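Local coordinates for protein phosphoribosylaminoimidazole-succinocarboxamide synthase (Ehrlichia chaffeensis str. Arkansas, PDB 3KRE) that catalyses the ATP-dependent joining of L-aspartate to 5-amino-1-(5-phosphoribosyl)imidazole-4-carboxylate, giving SAICAR in de novo purine biosynthesis, at residues A[32-37]-A[215-220]; A[74-79]-A[98-103]. All coordinates share one frame; numbering follows the deposited sequence.

Interaction 1 (A[32-37]-A[215-220])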
ATOM      1  N   LYS A  32       5.985   1.938  11.012  1.00 23.42           N
ATOM      2  CA  LYS A  32       5.115   2.913  11.668  1.00 23.34           C
ATOM      3  C   LYS A  32       3.750   2.316  12.086  1.00 21.68           C
ATOM      4  O   LYS A  32       3.214   2.703  13.157  1.00 22.70           O
ATOM      5  CB  LYS A  32       5.007   4.191  10.840  1.00 24.38           C
ATOM      6  CG  LYS A  32       6.252   5.076  11.011  1.00 27.78           C
ATOM      7  CD  LYS A  32       6.215   6.317  10.144  1.00 32.05           C
ATOM      8  CE  LYS A  32       7.055   6.197   8.885  1.00 33.93           C
ATOM      9  NZ  LYS A  32       7.067   7.509   8.172  1.00 35.43           N
ATOM     10  N   ALA A  33       3.251   1.336  11.310  1.00 17.52           N
ATOM     11  CA  ALA A  33       1.910   0.785  11.505  1.00 14.89           C
ATOM     12  C   ALA A  33       1.840  -0.757  11.652  1.00 12.10           C
ATOM     13  O   ALA A  33       0.788  -1.302  11.944  1.00 10.79           O
ATOM     14  CB  ALA A  33       1.029   1.231  10.352  1.00 15.24           C
ATOM     15  N   LYS A  34       2.939  -1.462  11.420  1.00  9.80           N
ATOM     16  CA  LYS A  34       2.916  -2.899  11.436  1.00  9.34           C
ATOM     17  C   LYS A  34       4.177  -3.427  12.165  1.00 10.56           C
ATOM     18  O   LYS A  34       5.165  -2.698  12.313  1.00 12.03           O
ATOM     19  CB  LYS A  34       2.871  -3.446   9.997  1.00 10.24           C
ATOM     20  CG  LYS A  34       1.609  -3.092   9.208  1.00 11.22           C
ATOM     21  CD  LYS A  34       1.565  -3.749   7.820  1.00 11.69           C
ATOM     22  CE  LYS A  34       2.712  -3.308   6.924  1.00 10.89           C
ATOM     23  NZ  LYS A  34       2.666  -1.846   6.596  1.00  7.84           N
ATOM     24  N   ILE A  35       4.076  -4.642  12.679  1.00  8.77           N
ATOM     25  CA  ILE A  35       5.193  -5.389  13.257  1.00  9.66           C
ATOM     26  C   ILE A  35       5.294  -6.675  12.461  1.00  9.39           C
ATOM     27  O   ILE A  35       4.275  -7.291  12.151  1.00  8.99           O
ATOM     28  CB  ILE A  35       4.922  -5.781  14.703  1.00  9.72           C
ATOM     29  CG1 ILE A  35       4.671  -4.558  15.591  1.00 11.74           C
ATOM     30  CG2 ILE A  35       6.094  -6.614  15.284  1.00  9.61           C
ATOM     31  CD1 ILE A  35       4.089  -4.973  16.966  1.00 12.83           C
ATOM     32  N   ILE A  36       6.512  -7.057  12.097  1.00  8.84           N
ATOM     33  CA  ILE A  36       6.742  -8.365  11.499  1.00  9.01           C
ATOM     34  C   ILE A  36       7.297  -9.286  12.601  1.00  8.81           C
ATOM     35  O   ILE A  36       8.326  -8.970  13.207  1.00  8.86           O
ATOM     36  CB  ILE A  36       7.721  -8.277  10.339  1.00  8.46           C
ATOM     37  CG1 ILE A  36       7.232  -7.264   9.288  1.00 11.63           C
ATOM     38  CG2 ILE A  36       7.989  -9.670   9.763  1.00  8.84           C
ATOM     39  CD1 ILE A  36       5.779  -7.439   8.834  1.00 13.14           C
ATOM     40  N   PHE A  37       6.626 -10.411  12.856  1.00  8.62           N
ATOM     41  CA  PHE A  37       7.089 -11.388  13.836  1.00  8.02           C
ATOM     42  C   PHE A  37       7.640 -12.623  13.168  1.00  8.94           C
ATOM     43  O   PHE A  37       7.117 -13.101  12.148  1.00  6.51           O
ATOM     44  CB  PHE A  37       5.958 -11.856  14.775  1.00  8.51           C
ATOM     45  CG  PHE A  37       5.477 -10.799  15.745  1.00  8.44           C
ATOM     46  CD1 PHE A  37       6.214 -10.490  16.882  1.00 11.46           C
ATOM     47  CD2 PHE A  37       4.275 -10.136  15.539  1.00 10.96           C
ATOM     48  CE1 PHE A  37       5.769  -9.537  17.777  1.00 12.47           C
ATOM     49  CE2 PHE A  37       3.831  -9.145  16.440  1.00 12.49           C
ATOM     50  CZ  PHE A  37       4.574  -8.859  17.554  1.00 13.37           C
ATOM     51  N   ALA A 215       4.367  -6.749  -1.651  1.00  5.71           N
ATOM     52  CA  ALA A 215       4.546  -6.883  -0.194  1.00  5.76           C
ATOM     53  C   ALA A 215       3.809  -5.756   0.542  1.00  6.34           C
ATOM     54  O   ALA A 215       2.861  -5.190   0.009  1.00  5.83           O
ATOM     55  CB  ALA A 215       6.011  -6.888   0.101  1.00  6.22           C
ATOM     56  N   ASP A 216       4.243  -5.433   1.767  1.00  6.28           N
ATOM     57  CA  ASP A 216       3.598  -4.406   2.596  1.00  7.43           C
ATOM     58  C   ASP A 216       2.084  -4.614   2.656  1.00  7.14           C
ATOM     59  O   ASP A 216       1.664  -5.738   2.907  1.00  8.22           O
ATOM     60  CB  ASP A 216       3.973  -3.000   2.147  1.00  6.98           C
ATOM     61  CG  ASP A 216       3.692  -1.964   3.229  1.00  8.68           C
ATOM     62  OD1 ASP A 216       4.222  -2.133   4.323  1.00 10.26           O
ATOM     63  OD2 ASP A 216       2.864  -1.056   3.029  1.00  7.19           O
ATOM     64  N   GLU A 217       1.269  -3.575   2.457  1.00  7.02           N
ATOM     65  CA  GLU A 217      -0.168  -3.724   2.569  1.00  6.13           C
ATOM     66  C   GLU A 217      -0.859  -2.931   1.494  1.00  7.10           C
ATOM     67  O   GLU A 217      -0.284  -1.982   0.921  1.00  7.82           O
ATOM     68  CB  GLU A 217      -0.647  -3.242   3.934  1.00  7.01           C
ATOM     69  CG  GLU A 217      -0.412  -1.757   4.158  1.00  7.74           C
ATOM     70  CD  GLU A 217      -0.807  -1.317   5.556  1.00 10.64           C
ATOM     71  OE1 GLU A 217      -2.012  -1.104   5.821  1.00  9.76           O
ATOM     72  OE2 GLU A 217       0.092  -1.213   6.395  1.00 12.36           O
ATOM     73  N   ILE A 218      -2.104  -3.302   1.241  1.00  6.19           N
ATOM     74  CA  ILE A 218      -2.969  -2.529   0.377  1.00  6.33           C
ATOM     75  C   ILE A 218      -4.180  -2.208   1.216  1.00  5.57           C
ATOM     76  O   ILE A 218      -5.028  -3.053   1.453  1.00  5.60           O
ATOM     77  CB  ILE A 218      -3.392  -3.306  -0.871  1.00  6.85           C
ATOM     78  CG1 ILE A 218      -2.146  -3.839  -1.611  1.00  9.25           C
ATOM     79  CG2 ILE A 218      -4.278  -2.408  -1.778  1.00  7.51           C
ATOM     80  CD1 ILE A 218      -2.528  -5.002  -2.513  1.00 13.97           C
ATOM     81  N   SER A 219      -4.257  -0.963   1.666  1.00  5.06           N
ATOM     82  CA  SER A 219      -5.299  -0.598   2.608  1.00  5.00           C
ATOM     83  C   SER A 219      -5.572   0.901   2.525  1.00  5.01           C
ATOM     84  O   SER A 219      -4.890   1.608   1.774  1.00  6.25           O
ATOM     85  CB  SER A 219      -4.831  -0.957   4.025  1.00  5.69           C
ATOM     86  OG  SER A 219      -3.850  -0.026   4.472  1.00  5.06           O
ATOM     87  N   PRO A 220      -6.514   1.398   3.349  1.00  4.53           N
ATOM     88  CA  PRO A 220      -6.702   2.848   3.418  1.00  3.89           C
ATOM     89  C   PRO A 220      -5.500   3.614   4.000  1.00  4.21           C
ATOM     90  O   PRO A 220      -5.457   4.819   3.901  1.00  5.41           O
ATOM     91  CB  PRO A 220      -7.990   2.999   4.230  1.00  4.83           C
ATOM     92  CG  PRO A 220      -8.670   1.671   4.130  1.00  3.33           C
ATOM     93  CD  PRO A 220      -7.598   0.676   4.048  1.00  5.37           C
TER
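Two carboxylates, those of Asp216 and Glu217, present oxygens to the ammonium group of Lys34. Glu217 OE2 uses its anti lone pair, the one turned away from OE1, and lies 2.7 Å from Lys34 NZ. Asp216 is approached differently: Lys34 NZ stands 2.8 Å from Asp216 OD1, on the syn side but 35° out of the carboxylate plane. The other oxygen of Glu217, OE1, accepts a hydrogen bond of 2.5 Å from Ser219 OG, which approaches on the anti side, 27° out of the carboxylate plane, so both oxygens are held and rotation of the group should be restricted.

The lysine chain bends at its last two torsions (chi4 -64°). These bends carry it across the glutamate, with Lys34 CD 3.3 Å from Glu217 OE2, and leave Lys34 CE 3.2 Å from Asp216 OD1. One ammonium thus has two acidic partners, the evidence for a salt-bridge network; Asp216 OD2 extends it to Lys198. The segments bury 145 Å² in total, and Lys34 supplies about half, consistent with a contact made by one long side chain.

Lys34 begins strand 34-38, which pairs with strands 27-30 and 44-49, and its side chain also touches Gln47 and Phe49. The facing acids lie between strands 213-214 and 223-227, with Glu217 resting on Ser75 of helix 67-84; the bridge therefore joins the N-terminal part of the antiparallel sheet to this loop.

Interaction 2 (A[74-79]-A[98-103])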
ATOM      1  N   ILE A  74      -8.781  -5.727   4.985  1.00  4.78           N
ATOM      2  CA  ILE A  74      -8.791  -5.117   3.661  1.00  5.16           C
ATOM      3  C   ILE A  74      -7.581  -5.572   2.841  1.00  5.45           C
ATOM      4  O   ILE A  74      -7.724  -5.952   1.673  1.00  6.30           O
ATOM      5  CB  ILE A  74      -8.829  -3.555   3.731  1.00  4.46           C
ATOM      6  CG1 ILE A  74     -10.161  -3.127   4.281  1.00  4.89           C
ATOM      7  CG2 ILE A  74      -8.596  -2.936   2.344  1.00  5.87           C
ATOM      8  CD1 ILE A  74     -10.222  -1.626   4.801  1.00  3.20           C
ATOM      9  N   SER A  75      -6.408  -5.556   3.437  1.00  6.18           N
ATOM     10  CA  SER A  75      -5.193  -5.952   2.695  1.00  7.59           C
ATOM     11  C   SER A  75      -5.188  -7.425   2.272  1.00  7.20           C
ATOM     12  O   SER A  75      -4.889  -7.754   1.105  1.00  6.71           O
ATOM     13  CB  SER A  75      -3.943  -5.607   3.514  1.00  8.20           C
ATOM     14  OG  SER A  75      -2.793  -5.713   2.707  1.00  6.66           O
ATOM     15  N   SER A  76      -5.513  -8.320   3.209  1.00  6.56           N
ATOM     16  CA  SER A  76      -5.630  -9.730   2.875  0.50  6.02           C
ATOM     17  C   SER A  76      -6.652  -9.928   1.741  1.00  6.08           C
ATOM     18  O   SER A  76      -6.378 -10.675   0.807  1.00  5.22           O
ATOM     19  CB  SER A  76      -5.982 -10.554   4.119  0.50  6.33           C
ATOM     20  OG  SER A  76      -7.182 -10.111   4.724  0.50  4.03           O
ATOM     21  N   PHE A  77      -7.800  -9.234   1.823  1.00  5.48           N
ATOM     22  CA  PHE A  77      -8.819  -9.310   0.802  1.00  5.23           C
ATOM     23  C   PHE A  77      -8.296  -8.886  -0.557  1.00  5.70           C
ATOM     24  O   PHE A  77      -8.500  -9.584  -1.554  1.00  6.20           O
ATOM     25  CB  PHE A  77     -10.051  -8.461   1.203  1.00  5.22           C
ATOM     26  CG  PHE A  77     -11.160  -8.496   0.213  1.00  6.53           C
ATOM     27  CD1 PHE A  77     -12.111  -9.519   0.241  1.00 10.19           C
ATOM     28  CD2 PHE A  77     -11.253  -7.521  -0.762  1.00  6.12           C
ATOM     29  CE1 PHE A  77     -13.136  -9.543  -0.669  1.00 10.55           C
ATOM     30  CE2 PHE A  77     -12.245  -7.553  -1.679  1.00  9.35           C
ATOM     31  CZ  PHE A  77     -13.197  -8.557  -1.640  1.00 11.65           C
ATOM     32  N   LEU A  78      -7.693  -7.700  -0.613  1.00  4.34           N
ATOM     33  CA  LEU A  78      -7.157  -7.155  -1.868  1.00  5.73           C
ATOM     34  C   LEU A  78      -5.946  -7.944  -2.408  1.00  6.06           C
ATOM     35  O   LEU A  78      -5.826  -8.153  -3.636  1.00  5.48           O
ATOM     36  CB  LEU A  78      -6.808  -5.668  -1.696  1.00  5.48           C
ATOM     37  CG  LEU A  78      -8.039  -4.744  -1.463  1.00  5.35           C
ATOM     38  CD1 LEU A  78      -7.587  -3.306  -1.194  1.00  4.14           C
ATOM     39  CD2 LEU A  78      -9.175  -4.780  -2.590  1.00  3.59           C
ATOM     40  N   MET A  79      -5.091  -8.438  -1.518  1.00  5.20           N
ATOM     41  CA  MET A  79      -4.000  -9.316  -1.958  1.00  7.27           C
ATOM     42  C   MET A  79      -4.579 -10.534  -2.712  1.00  6.24           C
ATOM     43  O   MET A  79      -4.135 -10.875  -3.804  1.00  6.02           O
ATOM     44  CB  MET A  79      -3.148  -9.804  -0.760  1.00  7.22           C
ATOM     45  CG  MET A  79      -2.232  -8.745  -0.090  1.00  8.99           C
ATOM     46  SD  MET A  79      -0.678  -8.557  -0.972  1.00 10.63           S
ATOM     47  CE  MET A  79       0.018  -7.097  -0.187  1.00  6.38           C
ATOM     48  N   ARG A  98      -5.745  -9.353  13.503  1.00  8.66           N
ATOM     49  CA  ARG A  98      -4.651  -8.401  13.297  1.00  8.06           C
ATOM     50  C   ARG A  98      -3.526  -8.922  12.430  1.00  6.92           C
ATOM     51  O   ARG A  98      -2.628  -8.156  12.080  1.00  6.14           O
ATOM     52  CB  ARG A  98      -4.056  -8.026  14.644  1.00  9.24           C
ATOM     53  CG  ARG A  98      -4.916  -7.045  15.367  1.00 10.45           C
ATOM     54  CD  ARG A  98      -4.220  -6.451  16.531  1.00  9.67           C
ATOM     55  NE  ARG A  98      -5.180  -5.596  17.187  1.00 10.25           N
ATOM     56  CZ  ARG A  98      -5.464  -4.350  16.817  1.00  9.85           C
ATOM     57  NH1 ARG A  98      -4.806  -3.764  15.835  1.00 10.06           N
ATOM     58  NH2 ARG A  98      -6.405  -3.689  17.465  1.00  9.39           N
ATOM     59  N   GLU A  99      -3.563 -10.215  12.101  1.00  5.87           N
ATOM     60  CA  GLU A  99      -2.368 -10.874  11.572  1.00  5.39           C
ATOM     61  C   GLU A  99      -2.631 -11.679  10.338  1.00  5.12           C
ATOM     62  O   GLU A  99      -3.683 -12.287  10.177  1.00  5.35           O
ATOM     63  CB  GLU A  99      -1.732 -11.780  12.629  1.00  5.32           C
ATOM     64  CG  GLU A  99      -1.264 -10.990  13.833  1.00  7.80           C
ATOM     65  CD  GLU A  99      -0.627 -11.800  14.921  1.00  8.67           C
ATOM     66  OE1 GLU A  99      -0.862 -13.026  15.011  1.00  7.46           O
ATOM     67  OE2 GLU A  99       0.102 -11.181  15.724  1.00  9.16           O
ATOM     68  N   GLN A 100      -1.645 -11.676   9.473  1.00  5.22           N
ATOM     69  CA  GLN A 100      -1.633 -12.575   8.329  1.00  6.21           C
ATOM     70  C   GLN A 100      -0.250 -13.181   8.221  1.00  5.88           C
ATOM     71  O   GLN A 100       0.734 -12.572   8.638  1.00  6.40           O
ATOM     72  CB  GLN A 100      -2.074 -11.867   7.034  1.00  6.93           C
ATOM     73  CG  GLN A 100      -1.523 -10.555   6.768  1.00 10.29           C
ATOM     74  CD  GLN A 100      -2.221  -9.861   5.621  1.00  9.36           C
ATOM     75  OE1 GLN A 100      -1.846 -10.046   4.476  1.00 10.59           O
ATOM     76  NE2 GLN A 100      -3.207  -8.994   5.937  1.00  8.39           N
ATOM     77  N   LEU A 101      -0.208 -14.389   7.697  1.00  5.02           N
ATOM     78  CA  LEU A 101       1.009 -15.120   7.423  1.00  3.97           C
ATOM     79  C   LEU A 101       1.471 -14.727   6.030  1.00  3.80           C
ATOM     80  O   LEU A 101       0.701 -14.802   5.056  1.00  4.55           O
ATOM     81  CB  LEU A 101       0.756 -16.619   7.461  1.00  3.70           C
ATOM     82  CG  LEU A 101       2.006 -17.514   7.494  1.00  3.54           C
ATOM     83  CD1 LEU A 101       2.810 -17.273   8.808  1.00  5.45           C
ATOM     84  CD2 LEU A 101       1.634 -18.989   7.337  1.00  3.10           C
ATOM     85  N   VAL A 102       2.732 -14.338   5.931  1.00  2.42           N
ATOM     86  CA  VAL A 102       3.300 -13.932   4.659  1.00  3.23           C
ATOM     87  C   VAL A 102       4.709 -14.505   4.467  1.00  3.93           C
ATOM     88  O   VAL A 102       5.412 -14.896   5.442  1.00  4.62           O
ATOM     89  CB  VAL A 102       3.370 -12.391   4.530  1.00  4.23           C
ATOM     90  CG1 VAL A 102       1.992 -11.730   4.690  1.00  3.57           C
ATOM     91  CG2 VAL A 102       4.366 -11.826   5.571  1.00  3.95           C
ATOM     92  N   LYS A 103       5.119 -14.534   3.200  1.00  4.80           N
ATOM     93  CA  LYS A 103       6.439 -15.009   2.808  1.00  5.53           C
ATOM     94  C   LYS A 103       7.489 -14.075   3.399  1.00  5.81           C
ATOM     95  O   LYS A 103       7.321 -12.885   3.334  1.00  6.27           O
ATOM     96  CB  LYS A 103       6.588 -14.999   1.282  1.00  5.75           C
ATOM     97  CG  LYS A 103       5.690 -15.989   0.529  1.00  9.76           C
ATOM     98  CD  LYS A 103       5.971 -15.995  -1.006  1.00 14.11           C
ATOM     99  CE  LYS A 103       6.458 -17.365  -1.550  1.00 17.53           C
ATOM    100  NZ  LYS A 103       7.350 -18.072  -0.619  1.00 19.72           N
TER
HETATM  101  O   HOH W   1      -1.008  -7.641   3.376  1.00 13.66           O
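Gln100 meets Ser75 and Ser76 in a buried, small and mainly polar contact between helix 67-84 and strand 99-107, made by packing and one water rather than by a direct hydrogen bond. The closest CA atoms, those of Ser76 and Gln100, are 7.3 Å apart, and the buried surface sums to only 100 Å², more than half of it on Gln100.

The glutamine reaches across with its chain extended beyond CG (chi2 -169°), carrying the amide up to the helix. Gln100 NE2 does most of the touching: it lies 3.6 Å from the backbone N of Ser76 and 3.7 Å from Ser76 CB, distances of packing. Ser75 CB is more remote, 4.2 Å from the same Gln100 NE2. The N-H bonding of that nitrogen is with Asn72 OD1, one helical turn before Ser76.

The other end of the amide is served by water 1, which bridges Gln100 OE1, at 2.8 Å, and Ser75 OG, at 2.7 Å. Ser75 OG also takes part in a hydrogen bond with the backbone N of Ile218, so the water and the 215-220 loop share this hydroxyl. In the modelled conformer, Ser76 OG turns back to its own helix, bonding to Asn72 O, and leaves its CB to pack on the glutamine. Both ends of the buried amide thus have polar partners, which should fix its orientation.

Phe91 of strand 91-94 touches Ser76, Met79 and Gln100, bordering the contact, while the Gln100 backbone pairs with Gln47 of strand 44-49. A helix laid against the antiparallel sheet in this way is the layered alpha/beta packing of the SAICAR synthetase fold.

From the N terminus, strand 34-38 is the first of the contacting elements; its partner in interaction 1, the loop 215-220, arrives only after 177 intervening residues, so that contact closes a very long loop. Interaction 2 falls wholly within it, closing a short excursion of 18 residues between helix 67-84 and strand 99-107. The two closures therefore nest and do not cross. Their centres are about 9 Å apart and they meet directly: Ala215 O lies 3.4 Å from Met79 CE. Together they connect the 215-220 loop and helix 67-84 with two strands, 34-38 and 99-107, of the same antiparallel sheet.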